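Local coordinates for protein putative tryptophan halogenase (Xanthomonas campestris pv. campestris, PDB 6Y1W) that is a flavin-dependent halogenase, probably using FAD to halogenate an aromatic substrate, crystallised here without the cofactor, at residues A[119-124]-A[430-435]; A[252-257]-A[281-286]; A[426-431]-A[455-460]. All blocks are in the same frame, centred on the assembly; numbering follows the deposited sequence. Where two conformers were deposited one is given.

Contact 1 (A[119-124]-A[430-435]). With MES (2-(N-morpholino)-ethanesulfonic acid), chain G.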
loop_
_atom_site.group_PDB
_atom_site.type_symbol
_atom_site.label_atom_id
_atom_site.label_comp_id
_atom_site.label_asym_id
_atom_site.label_seq_id
_atom_site.Cartn_x
_atom_site.Cartn_y
_atom_site.Cartn_z
ATOM N N GLY A 119 0.845 16.992 4.351
ATOM C CA GLY A 119 1.772 16.540 5.372
ATOM C C GLY A 119 2.399 17.710 6.114
ATOM O O GLY A 119 2.400 18.855 5.650
ATOM N N PHE A 120 2.967 17.387 7.292
ATOM C CA PHE A 120 3.535 18.417 8.175
ATOM C C PHE A 120 4.520 19.334 7.460
ATOM O O PHE A 120 4.629 20.526 7.787
ATOM C CB PHE A 120 4.270 17.751 9.354
ATOM C CG PHE A 120 5.032 18.755 10.216
ATOM C CD1 PHE A 120 4.310 19.648 10.971
ATOM C CD2 PHE A 120 6.430 18.748 10.273
ATOM C CE1 PHE A 120 4.976 20.587 11.799
ATOM C CE2 PHE A 120 7.112 19.696 11.076
ATOM C CZ PHE A 120 6.357 20.629 11.829
ATOM N N GLN A 121 5.296 18.791 6.525
ATOM C CA GLN A 121 6.351 19.578 5.905
ATOM C C GLN A 121 5.811 20.807 5.193
ATOM O O GLN A 121 6.563 21.771 5.024
ATOM C CB GLN A 121 7.202 18.730 4.957
ATOM C CG GLN A 121 6.583 18.410 3.590
ATOM C CD GLN A 121 5.618 17.229 3.610
ATOM O OE1 GLN A 121 5.112 16.822 4.662
ATOM N NE2 GLN A 121 5.270 16.738 2.404
ATOM N N HIS A 122 4.541 20.789 4.749
ATOM C CA HIS A 122 3.980 21.978 4.098
ATOM C C HIS A 122 3.806 23.111 5.087
ATOM O O HIS A 122 4.124 24.264 4.765
ATOM C CB HIS A 122 2.659 21.626 3.407
ATOM C CG HIS A 122 2.860 20.663 2.288
ATOM N ND1 HIS A 122 3.397 21.055 1.081
ATOM C CD2 HIS A 122 2.721 19.316 2.225
ATOM C CE1 HIS A 122 3.536 20.000 0.303
ATOM N NE2 HIS A 122 3.133 18.929 0.974
ATOM N N PHE A 123 3.369 22.800 6.313
ATOM C CA PHE A 123 3.294 23.818 7.358
ATOM C C PHE A 123 4.685 24.268 7.758
ATOM O O PHE A 123 4.920 25.468 7.962
ATOM C CB PHE A 123 2.510 23.280 8.553
ATOM C CG PHE A 123 1.120 22.882 8.173
ATOM C CD1 PHE A 123 0.111 23.828 8.109
ATOM C CD2 PHE A 123 0.849 21.576 7.768
ATOM C CE1 PHE A 123 -1.169 23.485 7.693
ATOM C CE2 PHE A 123 -0.420 21.212 7.359
ATOM C CZ PHE A 123 -1.438 22.157 7.311
ATOM N N TRP A 124 5.633 23.333 7.833
ATOM C CA TRP A 124 6.999 23.732 8.178
ATOM C C TRP A 124 7.600 24.642 7.110
ATOM O O TRP A 124 8.260 25.632 7.444
ATOM C CB TRP A 124 7.869 22.499 8.403
ATOM C CG TRP A 124 9.242 22.852 8.847
ATOM C CD1 TRP A 124 9.660 23.019 10.140
ATOM C CD2 TRP A 124 10.390 23.089 8.022
ATOM N NE1 TRP A 124 11.000 23.342 10.167
ATOM C CE2 TRP A 124 11.465 23.419 8.884
ATOM C CE3 TRP A 124 10.614 23.087 6.646
ATOM C CZ2 TRP A 124 12.752 23.708 8.411
ATOM C CZ3 TRP A 124 11.883 23.384 6.184
ATOM C CH2 TRP A 124 12.935 23.702 7.060
ATOM N N GLY A 430 6.991 20.290 -2.767
ATOM C CA GLY A 430 7.160 19.768 -1.415
ATOM C C GLY A 430 6.427 18.478 -1.130
ATOM O O GLY A 430 6.271 18.100 0.033
ATOM N N ARG A 431 6.001 17.775 -2.164
ATOM C CA ARG A 431 5.148 16.602 -2.012
ATOM C C ARG A 431 5.929 15.301 -2.075
ATOM O O ARG A 431 6.937 15.190 -2.786
ATOM C CB ARG A 431 4.046 16.612 -3.076
ATOM C CG ARG A 431 3.167 17.857 -2.879
ATOM C CD ARG A 431 1.829 17.760 -3.634
ATOM N NE ARG A 431 1.618 18.927 -4.493
ATOM C CZ ARG A 431 0.921 20.016 -4.166
ATOM N NH1 ARG A 431 0.813 20.993 -5.054
ATOM N NH2 ARG A 431 0.306 20.125 -2.979
ATOM N N VAL A 432 5.454 14.323 -1.283
ATOM C CA VAL A 432 5.978 12.962 -1.244
ATOM C C VAL A 432 4.766 12.042 -1.151
ATOM O O VAL A 432 3.710 12.422 -0.643
ATOM C CB VAL A 432 6.937 12.715 -0.039
ATOM C CG1 VAL A 432 8.157 13.675 -0.126
ATOM C CG2 VAL A 432 6.228 12.960 1.299
ATOM N N PHE A 433 4.925 10.809 -1.611
ATOM C CA PHE A 433 3.871 9.816 -1.459
ATOM C C PHE A 433 4.508 8.491 -1.090
ATOM O O PHE A 433 5.718 8.283 -1.263
ATOM C CB PHE A 433 3.043 9.679 -2.732
ATOM C CG PHE A 433 3.821 9.166 -3.907
ATOM C CD1 PHE A 433 4.498 10.039 -4.748
ATOM C CD2 PHE A 433 3.871 7.795 -4.177
ATOM C CE1 PHE A 433 5.194 9.579 -5.842
ATOM C CE2 PHE A 433 4.568 7.317 -5.248
ATOM C CZ PHE A 433 5.242 8.202 -6.090
ATOM N N HIS A 434 3.701 7.603 -0.534
ATOM C CA HIS A 434 4.155 6.266 -0.216
ATOM C C HIS A 434 3.237 5.331 -0.970
ATOM O O HIS A 434 2.023 5.536 -0.972
ATOM C CB HIS A 434 4.102 5.961 1.285
ATOM C CG HIS A 434 4.283 4.505 1.601
ATOM N ND1 HIS A 434 3.230 3.617 1.655
ATOM C CD2 HIS A 434 5.398 3.780 1.857
ATOM C CE1 HIS A 434 3.689 2.408 1.932
ATOM N NE2 HIS A 434 5.003 2.478 2.051
ATOM N N GLN A 435 3.812 4.363 -1.659
ATOM C CA GLN A 435 3.019 3.430 -2.456
ATOM C C GLN A 435 3.224 2.003 -1.964
ATOM O O GLN A 435 4.345 1.610 -1.651
ATOM C CB GLN A 435 3.363 3.534 -3.936
ATOM C CG GLN A 435 2.673 2.471 -4.787
ATOM C CD GLN A 435 1.790 3.071 -5.869
ATOM O OE1 GLN A 435 2.217 3.941 -6.629
ATOM N NE2 GLN A 435 0.542 2.620 -5.926
HETATM O O1 MES G . -1.425 14.004 4.522
HETATM C C2 MES G . -0.546 12.873 4.618
HETATM C C3 MES G . -0.370 12.132 3.292
HETATM N N4 MES G . -0.116 13.176 2.301
HETATM C C5 MES G . -1.059 14.280 2.125
HETATM C C6 MES G . -2.077 14.146 3.250
HETATM C C7 MES G . 1.153 13.148 1.572
HETATM C C8 MES G . 1.147 14.257 0.521
HETATM S S MES G . 2.045 15.534 1.154
HETATM O O1S MES G . 1.145 16.667 1.396
HETATM O O2S MES G . 3.084 15.887 0.168
HETATM O O3S MES G . 2.645 15.094 2.441
#

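Contact 2 (A[252-257]-A[281-286]). With BUD ((2S,3S)-butane-2,3-diol), chain L.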
loop_
_atom_site.group_PDB
_atom_site.type_symbol
_atom_site.label_atom_id
_atom_site.label_comp_id
_atom_site.label_asym_id
_atom_site.label_seq_id
_atom_site.Cartn_x
_atom_site.Cartn_y
_atom_site.Cartn_z
ATOM N N VAL A 252 36.415 -2.884 10.534
ATOM C CA VAL A 252 37.266 -3.076 11.720
ATOM C C VAL A 252 36.458 -2.731 12.963
ATOM O O VAL A 252 35.700 -1.755 12.976
ATOM C CB VAL A 252 38.543 -2.209 11.641
ATOM C CG1 VAL A 252 38.190 -0.698 11.704
ATOM C CG2 VAL A 252 39.535 -2.590 12.783
ATOM N N GLN A 253 36.676 -3.498 14.037
ATOM C CA GLN A 253 36.043 -3.213 15.311
ATOM C C GLN A 253 36.992 -2.404 16.185
ATOM O O GLN A 253 38.213 -2.553 16.118
ATOM C CB GLN A 253 35.617 -4.524 16.015
ATOM C CG GLN A 253 34.755 -5.460 15.151
ATOM C CD GLN A 253 33.403 -4.825 14.658
ATOM O OE1 GLN A 253 32.478 -4.618 15.447
ATOM N NE2 GLN A 253 33.301 -4.540 13.349
ATOM N N THR A 254 36.427 -1.525 16.995
ATOM C CA THR A 254 37.250 -0.746 17.916
ATOM C C THR A 254 36.650 -0.831 19.306
ATOM O O THR A 254 35.463 -1.104 19.481
ATOM C CB THR A 254 37.369 0.738 17.512
ATOM O OG1 THR A 254 36.052 1.294 17.278
ATOM C CG2 THR A 254 38.247 0.901 16.263
ATOM N N GLU A 255 37.472 -0.543 20.322
ATOM C CA GLU A 255 36.878 -0.485 21.647
ATOM C C GLU A 255 35.957 0.735 21.783
ATOM O O GLU A 255 36.110 1.762 21.101
ATOM C CB GLU A 255 37.971 -0.464 22.737
ATOM C CG GLU A 255 38.774 0.742 22.710
ATOM C CD GLU A 255 40.113 0.597 23.475
ATOM O OE1 GLU A 255 40.282 -0.307 24.347
ATOM O OE2 GLU A 255 40.989 1.420 23.180
ATOM N N SER A 256 34.982 0.608 22.673
ATOM C CA SER A 256 34.139 1.740 23.021
ATOM C C SER A 256 34.960 2.808 23.740
ATOM O O SER A 256 35.852 2.496 24.539
ATOM C CB SER A 256 33.002 1.275 23.924
ATOM O OG SER A 256 32.361 0.131 23.365
ATOM N N VAL A 257 34.648 4.070 23.460
ATOM C CA VAL A 257 35.305 5.191 24.124
ATOM C C VAL A 257 34.327 6.014 24.939
ATOM O O VAL A 257 34.682 7.091 25.428
ATOM C CB VAL A 257 36.051 6.086 23.122
ATOM C CG1 VAL A 257 37.150 5.300 22.446
ATOM C CG2 VAL A 257 35.103 6.713 22.110
ATOM N N HIS A 281 29.632 -3.411 24.026
ATOM C CA HIS A 281 30.991 -3.379 24.564
ATOM C C HIS A 281 32.043 -3.183 23.510
ATOM O O HIS A 281 33.220 -3.468 23.779
ATOM C CB HIS A 281 31.305 -4.658 25.353
ATOM C CG HIS A 281 30.363 -4.857 26.497
ATOM N ND1 HIS A 281 30.456 -4.139 27.681
ATOM C CD2 HIS A 281 29.309 -5.686 26.635
ATOM C CE1 HIS A 281 29.475 -4.512 28.488
ATOM N NE2 HIS A 281 28.780 -5.464 27.886
ATOM N N ARG A 282 31.657 -2.782 22.296
ATOM C CA ARG A 282 32.611 -2.443 21.247
ATOM C C ARG A 282 31.865 -1.623 20.198
ATOM O O ARG A 282 30.652 -1.403 20.299
ATOM C CB ARG A 282 33.243 -3.702 20.645
ATOM C CG ARG A 282 32.303 -4.435 19.714
ATOM C CD ARG A 282 33.031 -5.604 18.999
ATOM N NE ARG A 282 32.346 -6.007 17.770
ATOM C CZ ARG A 282 31.495 -7.032 17.708
ATOM N NH1 ARG A 282 31.242 -7.739 18.800
ATOM N NH2 ARG A 282 30.905 -7.351 16.549
ATOM N N VAL A 283 32.604 -1.194 19.176
ATOM C CA VAL A 283 32.047 -0.380 18.100
ATOM C C VAL A 283 32.446 -0.985 16.761
ATOM O O VAL A 283 33.606 -1.370 16.573
ATOM C CB VAL A 283 32.562 1.063 18.244
ATOM C CG1 VAL A 283 32.189 1.910 17.018
ATOM C CG2 VAL A 283 31.995 1.677 19.537
ATOM N N GLY A 284 31.481 -1.109 15.837
ATOM C CA GLY A 284 31.785 -1.547 14.488
ATOM C C GLY A 284 32.047 -0.355 13.577
ATOM O O GLY A 284 31.390 0.666 13.679
ATOM N N ASN A 285 33.060 -0.497 12.705
ATOM C CA ASN A 285 33.442 0.568 11.783
ATOM C C ASN A 285 33.675 -0.026 10.408
ATOM O O ASN A 285 34.077 -1.181 10.279
ATOM C CB ASN A 285 34.762 1.268 12.195
ATOM C CG ASN A 285 34.756 1.736 13.637
ATOM O OD1 ASN A 285 34.467 2.899 13.923
ATOM N ND2 ASN A 285 35.150 0.834 14.563
ATOM N N GLY A 286 33.496 0.784 9.383
ATOM C CA GLY A 286 33.904 0.333 8.051
ATOM C C GLY A 286 33.907 1.502 7.096
ATOM O O GLY A 286 33.318 2.544 7.377
HETATM C C1 BUD L . 35.996 -11.110 16.840
HETATM O O1 BUD L . 34.875 -11.932 18.800
HETATM C C2 BUD L . 35.610 -10.837 18.288
HETATM O O2 BUD L . 34.530 -9.283 19.717
HETATM C C3 BUD L . 34.740 -9.593 18.371
HETATM C C4 BUD L . 35.500 -8.422 17.761
HETATM O O HOH W 1 35.203 -1.670 24.327
#

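Contact 3 (A[426-431]-A[455-460])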
loop_
_atom_site.group_PDB
_atom_site.type_symbol
_atom_site.label_atom_id
_atom_site.label_comp_id
_atom_site.label_asym_id
_atom_site.label_seq_id
_atom_site.Cartn_x
_atom_site.Cartn_y
_atom_site.Cartn_z
ATOM N N PHE A 426 9.093 16.658 -5.122
ATOM C CA PHE A 426 9.459 17.372 -3.910
ATOM C C PHE A 426 10.021 18.761 -4.251
ATOM O O PHE A 426 9.684 19.738 -3.591
ATOM C CB PHE A 426 10.473 16.554 -3.098
ATOM C CG PHE A 426 10.666 17.067 -1.703
ATOM C CD1 PHE A 426 9.636 16.997 -0.775
ATOM C CD2 PHE A 426 11.843 17.719 -1.353
ATOM C CE1 PHE A 426 9.798 17.517 0.542
ATOM C CE2 PHE A 426 12.023 18.238 -0.054
ATOM C CZ PHE A 426 10.985 18.124 0.895
ATOM N N ARG A 427 10.894 18.842 -5.253
ATOM C CA ARG A 427 11.479 20.132 -5.615
ATOM C C ARG A 427 10.408 21.132 -6.055
ATOM O O ARG A 427 10.509 22.333 -5.764
ATOM C CB ARG A 427 12.533 19.934 -6.706
ATOM C CG ARG A 427 12.979 21.221 -7.392
ATOM C CD ARG A 427 13.752 22.109 -6.442
ATOM N NE ARG A 427 14.577 23.078 -7.162
ATOM C CZ ARG A 427 14.958 24.260 -6.681
ATOM N NH1 ARG A 427 14.604 24.651 -5.464
ATOM N NH2 ARG A 427 15.712 25.056 -7.430
ATOM N N GLN A 428 9.356 20.671 -6.738
ATOM C CA GLN A 428 8.404 21.649 -7.257
ATOM C C GLN A 428 7.382 22.062 -6.207
ATOM O O GLN A 428 7.066 23.249 -6.093
ATOM C CB GLN A 428 7.714 21.095 -8.500
ATOM C CG GLN A 428 8.664 20.956 -9.674
ATOM C CD GLN A 428 9.418 22.235 -9.975
ATOM O OE1 GLN A 428 10.631 22.294 -9.847
ATOM N NE2 GLN A 428 8.699 23.252 -10.399
ATOM N N SER A 429 6.852 21.102 -5.426
ATOM C CA SER A 429 5.697 21.337 -4.579
ATOM C C SER A 429 5.830 20.815 -3.157
ATOM O O SER A 429 4.855 20.871 -2.412
ATOM C CB SER A 429 4.450 20.695 -5.213
ATOM O OG SER A 429 4.699 19.331 -5.517
ATOM N N GLY A 430 6.991 20.290 -2.767
ATOM C CA GLY A 430 7.160 19.768 -1.415
ATOM C C GLY A 430 6.427 18.478 -1.130
ATOM O O GLY A 430 6.271 18.100 0.033
ATOM N N ARG A 431 6.001 17.775 -2.164
ATOM C CA ARG A 431 5.148 16.602 -2.012
ATOM C C ARG A 431 5.929 15.301 -2.075
ATOM O O ARG A 431 6.937 15.190 -2.786
ATOM C CB ARG A 431 4.046 16.612 -3.076
ATOM C CG ARG A 431 3.167 17.857 -2.879
ATOM C CD ARG A 431 1.829 17.760 -3.634
ATOM N NE ARG A 431 1.618 18.927 -4.493
ATOM C CZ ARG A 431 0.921 20.016 -4.166
ATOM N NH1 ARG A 431 0.813 20.993 -5.054
ATOM N NH2 ARG A 431 0.306 20.125 -2.979
ATOM N N VAL A 455 15.274 21.905 -2.242
ATOM C CA VAL A 455 14.525 22.996 -1.632
ATOM C C VAL A 455 13.198 23.152 -2.366
ATOM O O VAL A 455 13.190 23.603 -3.516
ATOM C CB VAL A 455 15.312 24.314 -1.685
ATOM C CG1 VAL A 455 14.558 25.374 -0.908
ATOM C CG2 VAL A 455 16.723 24.107 -1.145
ATOM N N PRO A 456 12.066 22.846 -1.738
ATOM C CA PRO A 456 10.773 22.993 -2.422
ATOM C C PRO A 456 10.532 24.427 -2.867
ATOM O O PRO A 456 10.768 25.380 -2.114
ATOM C CB PRO A 456 9.763 22.563 -1.366
ATOM C CG PRO A 456 10.571 21.531 -0.541
ATOM C CD PRO A 456 11.935 22.125 -0.458
ATOM N N ARG A 457 10.084 24.568 -4.110
ATOM C CA ARG A 457 9.759 25.889 -4.651
ATOM C C ARG A 457 8.402 26.393 -4.188
ATOM O O ARG A 457 8.182 27.606 -4.162
ATOM C CB ARG A 457 9.788 25.866 -6.177
ATOM C CG ARG A 457 11.131 25.511 -6.783
ATOM C CD ARG A 457 11.101 25.725 -8.279
ATOM N NE ARG A 457 11.530 24.544 -9.012
ATOM C CZ ARG A 457 12.753 24.389 -9.509
ATOM N NH1 ARG A 457 13.659 25.347 -9.352
ATOM N NH2 ARG A 457 13.064 23.277 -10.164
ATOM N N HIS A 458 7.508 25.484 -3.808
ATOM C CA HIS A 458 6.166 25.792 -3.359
ATOM C C HIS A 458 5.803 24.817 -2.264
ATOM O O HIS A 458 6.501 23.830 -2.042
ATOM C CB HIS A 458 5.160 25.681 -4.517
ATOM C CG HIS A 458 5.439 26.645 -5.621
ATOM N ND1 HIS A 458 5.024 27.962 -5.575
ATOM C CD2 HIS A 458 6.148 26.508 -6.768
ATOM C CE1 HIS A 458 5.444 28.585 -6.665
ATOM N NE2 HIS A 458 6.120 27.725 -7.406
ATOM N N HIS A 459 4.772 25.159 -1.516
ATOM C CA HIS A 459 4.170 24.253 -0.547
ATOM C C HIS A 459 2.662 24.239 -0.741
ATOM O O HIS A 459 2.098 25.044 -1.496
ATOM C CB HIS A 459 4.512 24.670 0.883
ATOM C CG HIS A 459 4.017 26.037 1.233
ATOM N ND1 HIS A 459 4.843 27.141 1.275
ATOM C CD2 HIS A 459 2.782 26.477 1.567
ATOM C CE1 HIS A 459 4.132 28.203 1.604
ATOM N NE2 HIS A 459 2.880 27.833 1.775
ATOM N N HIS A 460 2.004 23.326 -0.024
ATOM C CA HIS A 460 0.559 23.183 -0.156
ATOM C C HIS A 460 -0.119 24.478 0.284
ATOM O O HIS A 460 0.172 24.996 1.370
ATOM C CB HIS A 460 0.074 22.003 0.691
ATOM C CG HIS A 460 -1.308 21.539 0.360
ATOM N ND1 HIS A 460 -2.408 22.350 0.487
ATOM C CD2 HIS A 460 -1.773 20.334 -0.065
ATOM C CE1 HIS A 460 -3.500 21.677 0.158
ATOM N NE2 HIS A 460 -3.139 20.451 -0.181
#

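Contact 1 (A[119-124]-A[430-435])
Gln121 and Gly430 supply the direct hydrogen bond of this contact. Gln121 NE2 donates to Gly430 O at 2.9 Å, with an N-H...O angle of 167°. Gly430 O lies in the plane of the glutamine amide, and the donor meets it nearly along the C=O axis. The bend at chi2 (-82°) places Gln121 CD so that the amide turns back toward Gly430 O and the bound sulfonate.

A second set of bonds grips that sulfonate, which belongs to a MES molecule, probably from the crystallisation liquor. Gln121 NE2 also donates to MES O3S at 3.1 Å. His122 NE2 reaches MES O2S at 3.1 Å, and Val432 N gives the same oxygen a bond of 3.2 Å. Gly119 N donates to MES O1S at 3.0 Å. The anion thus sits beside the start of helix 120-129, whose positive end would probably help to hold it.

The remaining contacts are van der Waals. His122 CE1 lies 3.3 Å from Gly430 O, and Arg431 CG comes to the edge of the His122 ring, 3.9 Å from His122 CE1. The guanidinium of Arg431 turns to Asp373 of the second subunit, in a salt bridge.

Gly430 is where the chain leaves helix 417-429. Gln121 and Val432 both pack on Ile446 of helix 442-451, while Phe120 rests on helix 468-486.

Contact 2 (A[252-257]-A[281-286])
Val252 and Thr254 pair with Asn285 and Val283 as antiparallel hydrogen-bonded pairs, and this end is tightly knit. Thr254 N donates to Val283 O at 2.9 Å. Val252 O takes two donors from opposite faces of its plane. One is Asn285 N; the other is Asn285 ND2, 3.1 Å from Val252 O. Asn285 ND2 also donates to Thr254 OG1 at 2.9 Å, so one NH2 group ties two residues of the neighbouring strand.

Gln253, opposite Gly284, works from the other face of the sheet. Gln253 OE1 meets the edge of the Arg282 guanidinium and accepts from Arg282 NE at 2.7 Å and 168°. The strands are neighbours in a mixed seven-stranded sheet, distinct from the sheet whose strand 18-22 leads into the glycines that probably bind FAD. Two other strands lie between them in sequence, so they form no simple hairpin. Arg282 NH2 makes a salt bridge with Asp166. A butanediol lies over one face of the guanidinium, with BUD O2 3.7 Å from Arg282 NH1.

Toward Ser256 and His281 the contact is looser and partly exposed. A water spans the gap, donating to His281 O at 2.7 Å and accepting from Ser256 N at 2.8 Å.

Contact 3 (A[426-431]-A[455-460])
Pro456 lays its CG over one face of the Phe426 ring, 3.9 Å from the centroid and 25° off the normal, a CH-pi contact. The contact lies at the C-terminal end of helix 417-429, where Gly430 has positive phi (72°). Arg457 NH1 lies over a face of the Arg427 guanidinium and Arg427 CZ over a face of the Arg457 group, with the planes 42° apart. Like charges meet here without a bond, and their closeness is doubtful. Val455 O is at the edge of the Arg427 group and accepts from NH1. Gln428 OE1 is at the edge of the Arg457 group. Arg457 grips this one oxygen side-on with NE and NH2, both at 2.6 Å. Arg427 and Gln428 were each modelled in two conformers, so the details of both the arginine pair and the Gln428 bonds are less certain.

Gly430 is the first residue to leave helical geometry, and Gly430 N still bonds to Phe426 O at 2.9 Å. The irregular segment 455-460 runs alongside this last turn. Arg457 N donates to Arg427 O at 2.8 Å, and Pro456 CA approaches the same oxygen at 3.4 Å. Pro456 CB also packs 3.8 Å from Gly430 CA.

The second subunit closes over this helix end. Its Asp373 accepts from Ser429 OG, its Asp370 from Gln428 NE2, and its Leu362 O from His460 NE2. The Arg431 and His460 side chains cross at about a right angle, with Arg431 NH2 3.6 Å from His460 CD2.

In the fold
Contacts 1 and 3 share Gly430 and Arg431, and their centres lie 9 Å apart. They join the end of helix 417-429 and the loop after it to two different partners: the start of helix 120-129 and the loop 455-460. His122 links them, with His122 ND1 2.9 Å from His460 N. Both touch the second subunit. Contact 1 is buried, but contact 3 is only partly so and has exposed residues. Contact 2 lies about 37 Å from contact 1 and 40 Å from contact 3, centre to centre. It is buried and untouched by the other chain. Contact 2 adds side-chain amide bonds to strand pairing; contact 1 rests on Gln121 and a bound sulfonate; contact 3 on a helix end and arginines.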